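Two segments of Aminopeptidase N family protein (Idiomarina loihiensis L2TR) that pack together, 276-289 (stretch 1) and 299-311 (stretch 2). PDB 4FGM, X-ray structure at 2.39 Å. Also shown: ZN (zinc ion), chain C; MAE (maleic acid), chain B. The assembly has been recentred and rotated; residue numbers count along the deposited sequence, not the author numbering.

Stretch 1 (276-289) FHSWNIKTLKPKAF
Stretch 2 (299-311) YTEQLWFYEGMTS

The two stretches form a buried, mostly apolar contact centred on Y306, closed at one end by a shared zinc ion and tied by a single weak hydrogen bond. They run antiparallel and bury 693 Å² in total. In the register, F276 CA lies 6.6 Å from T310 CA, I281 CA 6.0 Å from Y306 CA, P286 CA 7.0 Å from Q302 CA and A288 CA 6.8 Å from T300 CA.

Stretch 1 enters in a helix that begins earlier in the chain and includes F276. It then turns, with W279 N and N280 N both hydrogen-bonded to F276 O. I281 has positive phi (107/-27), and I281 N donates a hydrogen bond to L284 O at 2.6 Å. L284, K285 and P286 are extended, and K287 and A288 form a 3-10 segment. Stretch 2 is extended at T300 (-160/136). Q302 N donates a hydrogen bond to T300 OG1 at 3.3 Å. Helix 303-306 follows, and helical structure resumes through T310 and S311.

Y306 (chi1 m, -73°) loses 121 Å² to stretch 1, the largest share of any residue. Carbons of P286, I281 and L284 pack against its ring in apolar contact. P286 lies over one face, with P286 CD 3.3 Å from Y306 CE2. I281 (t, p) brings CD1 to 3.6 Å from Y306 CG. The carbonyl L284 O lies 3.2 Å from Y306 CE1. L284 (chi1 t) also places CD1 3.7 Å from F305 CE1, at the edge of the F305 ring.

N280 (chi1 t) reaches across with its amide. N280 ND2 donates a weak hydrogen bond to T310 OG1, 3.2 Å long with an angle of only 124°. T310 (chi1 m) gives its own hydroxyl proton from OG1 to Y306 O at 2.8 Å, so OG1 can accept. N280 OD1 is buried without a polar partner, 2.9 Å from Y306 CD1.

H277 has chi1 -92°, between wells. H277 ND1 donates to N280 O at 2.8 Å, which leaves NE2 free to bind ZN at 2.0 Å. E307 (m, m) starts away from stretch 1, but its end returns to place OE1 2.2 Å from ZN. H277 NE2 and E307 OE1 are 3.3 Å apart because both bind the metal; they are not hydrogen-bonded. MAE O2 binds ZN at 2.3 Å, and one more ligand comes from elsewhere in the structure. T310 CG2 packs over the H277 ring, 3.9 Å from its centroid.

At the other end, the T300 methyl CG2 makes carbon contact with F289 CZ at 3.8 Å. F289 has chi1 m, and T300 has chi1 t.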

# COMPACT_ATOMS: atom_id res chain seq x y z
N PHE A 276 10.61 -0.97 -4.59
CA PHE A 276 10.48 -0.39 -5.92
C PHE A 276 10.09 1.08 -5.81
O PHE A 276 10.55 1.93 -6.59
CB PHE A 276 9.40 -1.12 -6.71
CG PHE A 276 9.41 -0.82 -8.18
CD1 PHE A 276 10.35 -1.43 -9.02
CD2 PHE A 276 8.52 0.09 -8.73
CE1 PHE A 276 10.39 -1.14 -10.38
CE2 PHE A 276 8.55 0.39 -10.10
CZ PHE A 276 9.49 -0.23 -10.93
N HIS A 277 9.23 1.37 -4.83
CA HIS A 277 8.76 2.74 -4.59
C HIS A 277 9.94 3.68 -4.30
O HIS A 277 9.80 4.91 -4.45
CB HIS A 277 7.77 2.77 -3.41
CG HIS A 277 6.34 2.63 -3.82
ND1 HIS A 277 5.78 3.30 -4.89
CD2 HIS A 277 5.32 1.93 -3.25
CE1 HIS A 277 4.50 3.03 -4.97
NE2 HIS A 277 4.19 2.20 -3.98
N SER A 278 11.07 3.12 -3.87
CA SER A 278 12.25 3.96 -3.59
C SER A 278 12.57 4.77 -4.83
O SER A 278 13.01 5.94 -4.75
CB SER A 278 13.46 3.09 -3.25
OG SER A 278 13.34 2.60 -1.93
N TRP A 279 12.41 4.14 -5.99
CA TRP A 279 12.68 4.83 -7.24
C TRP A 279 11.38 5.45 -7.72
O TRP A 279 11.31 6.64 -8.05
CB TRP A 279 13.16 3.85 -8.30
CG TRP A 279 14.53 3.35 -8.08
CD1 TRP A 279 15.70 3.87 -8.59
CD2 TRP A 279 14.90 2.21 -7.31
NE1 TRP A 279 16.78 3.10 -8.19
CE2 TRP A 279 16.32 2.08 -7.41
CE3 TRP A 279 14.18 1.27 -6.55
CZ2 TRP A 279 17.02 1.05 -6.78
CZ3 TRP A 279 14.87 0.25 -5.92
CH2 TRP A 279 16.28 0.14 -6.04
N ASN A 280 10.34 4.63 -7.73
CA ASN A 280 9.04 5.09 -8.19
C ASN A 280 8.17 5.66 -7.09
O ASN A 280 7.65 4.89 -6.26
CB ASN A 280 8.37 3.89 -8.87
CG ASN A 280 7.30 4.28 -9.87
OD1 ASN A 280 7.21 5.43 -10.30
ND2 ASN A 280 6.49 3.29 -10.28
N ILE A 281 8.13 6.99 -7.03
CA ILE A 281 7.40 7.80 -6.04
C ILE A 281 8.20 8.52 -4.99
O ILE A 281 7.73 9.53 -4.45
CB ILE A 281 6.26 7.02 -5.34
CG1 ILE A 281 5.18 8.01 -4.88
CG2 ILE A 281 6.76 6.41 -4.04
CD1 ILE A 281 4.65 8.87 -6.01
N LYS A 282 9.37 7.98 -4.65
CA LYS A 282 10.17 8.64 -3.65
C LYS A 282 11.13 9.60 -4.33
O LYS A 282 11.39 10.69 -3.80
CB LYS A 282 10.96 7.64 -2.80
CG LYS A 282 10.13 7.00 -1.69
CD LYS A 282 8.94 7.88 -1.30
CE LYS A 282 9.33 8.83 -0.21
NZ LYS A 282 8.43 10.00 -0.25
N THR A 283 11.68 9.21 -5.49
CA THR A 283 12.60 10.08 -6.22
C THR A 283 11.94 10.51 -7.53
O THR A 283 11.88 11.70 -7.83
CB THR A 283 13.95 9.39 -6.48
OG1 THR A 283 13.73 8.02 -6.86
CG2 THR A 283 14.81 9.45 -5.23
N LEU A 284 11.46 9.54 -8.30
CA LEU A 284 10.74 9.84 -9.54
C LEU A 284 9.33 10.06 -8.99
O LEU A 284 8.78 9.18 -8.34
CB LEU A 284 10.74 8.62 -10.48
CG LEU A 284 10.46 8.77 -11.98
CD1 LEU A 284 9.45 7.72 -12.40
CD2 LEU A 284 9.93 10.16 -12.32
N LYS A 285 8.75 11.24 -9.23
CA LYS A 285 7.41 11.52 -8.71
C LYS A 285 6.75 12.65 -9.48
O LYS A 285 7.42 13.34 -10.25
CB LYS A 285 7.51 11.89 -7.22
CG LYS A 285 8.03 13.30 -6.97
CD LYS A 285 8.24 13.57 -5.48
CE LYS A 285 9.50 12.87 -4.97
NZ LYS A 285 9.81 13.18 -3.53
N PRO A 286 5.43 12.84 -9.31
CA PRO A 286 4.76 13.92 -10.03
C PRO A 286 5.16 15.29 -9.47
O PRO A 286 5.50 15.42 -8.29
CB PRO A 286 3.27 13.62 -9.83
CG PRO A 286 3.24 12.93 -8.50
CD PRO A 286 4.46 12.03 -8.54
N LYS A 287 5.12 16.31 -10.33
CA LYS A 287 5.49 17.65 -9.92
C LYS A 287 4.61 18.19 -8.81
O LYS A 287 5.04 19.02 -8.01
CB LYS A 287 5.46 18.59 -11.13
CG LYS A 287 6.42 18.16 -12.22
CD LYS A 287 6.67 19.23 -13.27
CE LYS A 287 7.65 18.73 -14.32
NZ LYS A 287 8.06 19.78 -15.29
N ALA A 288 3.38 17.70 -8.75
CA ALA A 288 2.44 18.14 -7.72
C ALA A 288 2.97 17.78 -6.33
O ALA A 288 2.51 18.32 -5.33
CB ALA A 288 1.07 17.50 -7.95
N PHE A 289 3.94 16.86 -6.28
CA PHE A 289 4.53 16.43 -5.01
C PHE A 289 5.92 17.07 -4.81
O PHE A 289 6.69 16.64 -3.95
CB PHE A 289 4.67 14.90 -4.97
CG PHE A 289 3.35 14.15 -4.88
CD1 PHE A 289 2.15 14.83 -4.75
CD2 PHE A 289 3.33 12.76 -4.92
CE1 PHE A 289 0.94 14.14 -4.65
CE2 PHE A 289 2.13 12.05 -4.83
CZ PHE A 289 0.93 12.74 -4.69
N TYR A 299 -4.22 16.91 -5.38
CA TYR A 299 -4.70 16.13 -6.50
C TYR A 299 -3.72 15.82 -7.63
O TYR A 299 -2.98 16.69 -8.07
CB TYR A 299 -5.93 16.83 -7.09
CG TYR A 299 -7.01 17.15 -6.08
CD1 TYR A 299 -7.90 16.17 -5.65
CD2 TYR A 299 -7.14 18.44 -5.55
CE1 TYR A 299 -8.89 16.46 -4.71
CE2 TYR A 299 -8.13 18.74 -4.62
CZ TYR A 299 -9.00 17.74 -4.20
OH TYR A 299 -9.98 18.01 -3.27
N THR A 300 -3.74 14.58 -8.08
CA THR A 300 -2.91 14.14 -9.20
C THR A 300 -3.51 12.86 -9.78
O THR A 300 -3.93 11.97 -9.04
CB THR A 300 -1.44 13.86 -8.78
OG1 THR A 300 -0.70 13.43 -9.92
CG2 THR A 300 -1.37 12.79 -7.69
N GLU A 301 -3.57 12.79 -11.10
CA GLU A 301 -4.13 11.63 -11.78
C GLU A 301 -3.05 10.62 -12.13
O GLU A 301 -3.32 9.63 -12.81
CB GLU A 301 -4.81 12.05 -13.09
CG GLU A 301 -3.81 12.61 -14.11
CD GLU A 301 -4.45 12.91 -15.45
OE1 GLU A 301 -5.45 13.67 -15.49
OE2 GLU A 301 -3.95 12.39 -16.47
N GLN A 302 -1.83 10.86 -11.65
CA GLN A 302 -0.71 9.98 -11.98
C GLN A 302 -0.51 8.70 -11.16
O GLN A 302 0.43 7.95 -11.42
CB GLN A 302 0.58 10.80 -11.96
CG GLN A 302 0.59 11.91 -13.00
CD GLN A 302 1.84 12.76 -12.94
OE1 GLN A 302 2.96 12.24 -12.94
NE2 GLN A 302 1.66 14.07 -12.88
N LEU A 303 -1.38 8.43 -10.19
CA LEU A 303 -1.22 7.22 -9.40
C LEU A 303 -1.36 5.94 -10.22
O LEU A 303 -0.98 4.86 -9.77
CB LEU A 303 -2.20 7.20 -8.23
CG LEU A 303 -1.97 8.31 -7.19
CD1 LEU A 303 -2.90 8.10 -6.00
CD2 LEU A 303 -0.52 8.31 -6.73
N TRP A 304 -1.90 6.05 -11.44
CA TRP A 304 -2.04 4.87 -12.30
C TRP A 304 -0.64 4.40 -12.65
O TRP A 304 -0.40 3.22 -12.93
CB TRP A 304 -2.78 5.22 -13.60
CG TRP A 304 -2.05 6.18 -14.51
CD1 TRP A 304 -2.20 7.54 -14.55
CD2 TRP A 304 -1.06 5.85 -15.49
NE1 TRP A 304 -1.36 8.08 -15.51
CE2 TRP A 304 -0.65 7.07 -16.10
CE3 TRP A 304 -0.48 4.65 -15.93
CZ2 TRP A 304 0.31 7.11 -17.11
CZ3 TRP A 304 0.48 4.70 -16.94
CH2 TRP A 304 0.86 5.92 -17.52
N PHE A 305 0.30 5.34 -12.65
CA PHE A 305 1.68 5.04 -12.97
C PHE A 305 2.47 4.74 -11.70
O PHE A 305 3.12 3.69 -11.58
CB PHE A 305 2.29 6.21 -13.74
CG PHE A 305 3.77 6.07 -14.00
CD1 PHE A 305 4.71 6.51 -13.06
CD2 PHE A 305 4.23 5.46 -15.17
CE1 PHE A 305 6.08 6.35 -13.28
CE2 PHE A 305 5.59 5.29 -15.40
CZ PHE A 305 6.53 5.74 -14.45
N TYR A 306 2.40 5.64 -10.73
CA TYR A 306 3.14 5.47 -9.49
C TYR A 306 2.69 4.28 -8.65
O TYR A 306 3.48 3.69 -7.92
CB TYR A 306 3.13 6.78 -8.71
CG TYR A 306 4.05 7.77 -9.37
CD1 TYR A 306 5.43 7.56 -9.39
CD2 TYR A 306 3.54 8.85 -10.09
CE1 TYR A 306 6.28 8.38 -10.12
CE2 TYR A 306 4.39 9.69 -10.83
CZ TYR A 306 5.76 9.44 -10.84
OH TYR A 306 6.60 10.22 -11.59
N GLU A 307 1.42 3.92 -8.75
CA GLU A 307 0.93 2.76 -8.02
C GLU A 307 0.78 1.59 -8.99
O GLU A 307 1.12 0.46 -8.65
CB GLU A 307 -0.40 3.06 -7.32
CG GLU A 307 -0.27 3.95 -6.09
CD GLU A 307 0.72 3.40 -5.07
OE1 GLU A 307 1.16 2.25 -5.22
OE2 GLU A 307 1.05 4.13 -4.11
N GLY A 308 0.29 1.89 -10.19
CA GLY A 308 0.09 0.86 -11.21
C GLY A 308 1.33 0.08 -11.61
O GLY A 308 1.33 -1.15 -11.53
N MSE A 309 2.38 0.78 -12.06
CA MSE A 309 3.62 0.13 -12.47
C MSE A 309 4.16 -0.72 -11.32
O MSE A 309 4.59 -1.87 -11.52
CB MSE A 309 4.68 1.17 -12.87
CG MSE A 309 4.27 2.16 -13.96
SE MSE A 309 3.75 1.36 -15.68
CE MSE A 309 1.86 1.75 -15.61
N THR A 310 4.15 -0.14 -10.13
CA THR A 310 4.65 -0.82 -8.94
C THR A 310 3.82 -2.07 -8.64
O THR A 310 4.36 -3.09 -8.20
CB THR A 310 4.59 0.11 -7.71
OG1 THR A 310 5.14 1.39 -8.06
CG2 THR A 310 5.38 -0.49 -6.55
N SER A 311 2.52 -2.00 -8.91
CA SER A 311 1.64 -3.14 -8.67
C SER A 311 1.84 -4.24 -9.69
O SER A 311 1.34 -5.35 -9.51
CB SER A 311 0.18 -2.70 -8.64
OG SER A 311 -0.08 -1.95 -7.47
ZN ZN C . 2.36 1.53 -3.53
C1 MAE B . 1.12 1.88 -1.18
O1 MAE B . 0.51 2.63 -2.02
O2 MAE B . 2.37 1.77 -1.28
C2 MAE B . 0.31 1.23 -0.13
C3 MAE B . -0.29 1.72 0.95
C4 MAE B . -0.30 3.11 1.38
O3 MAE B . 0.29 4.06 0.82
O4 MAE B . -1.01 3.33 2.39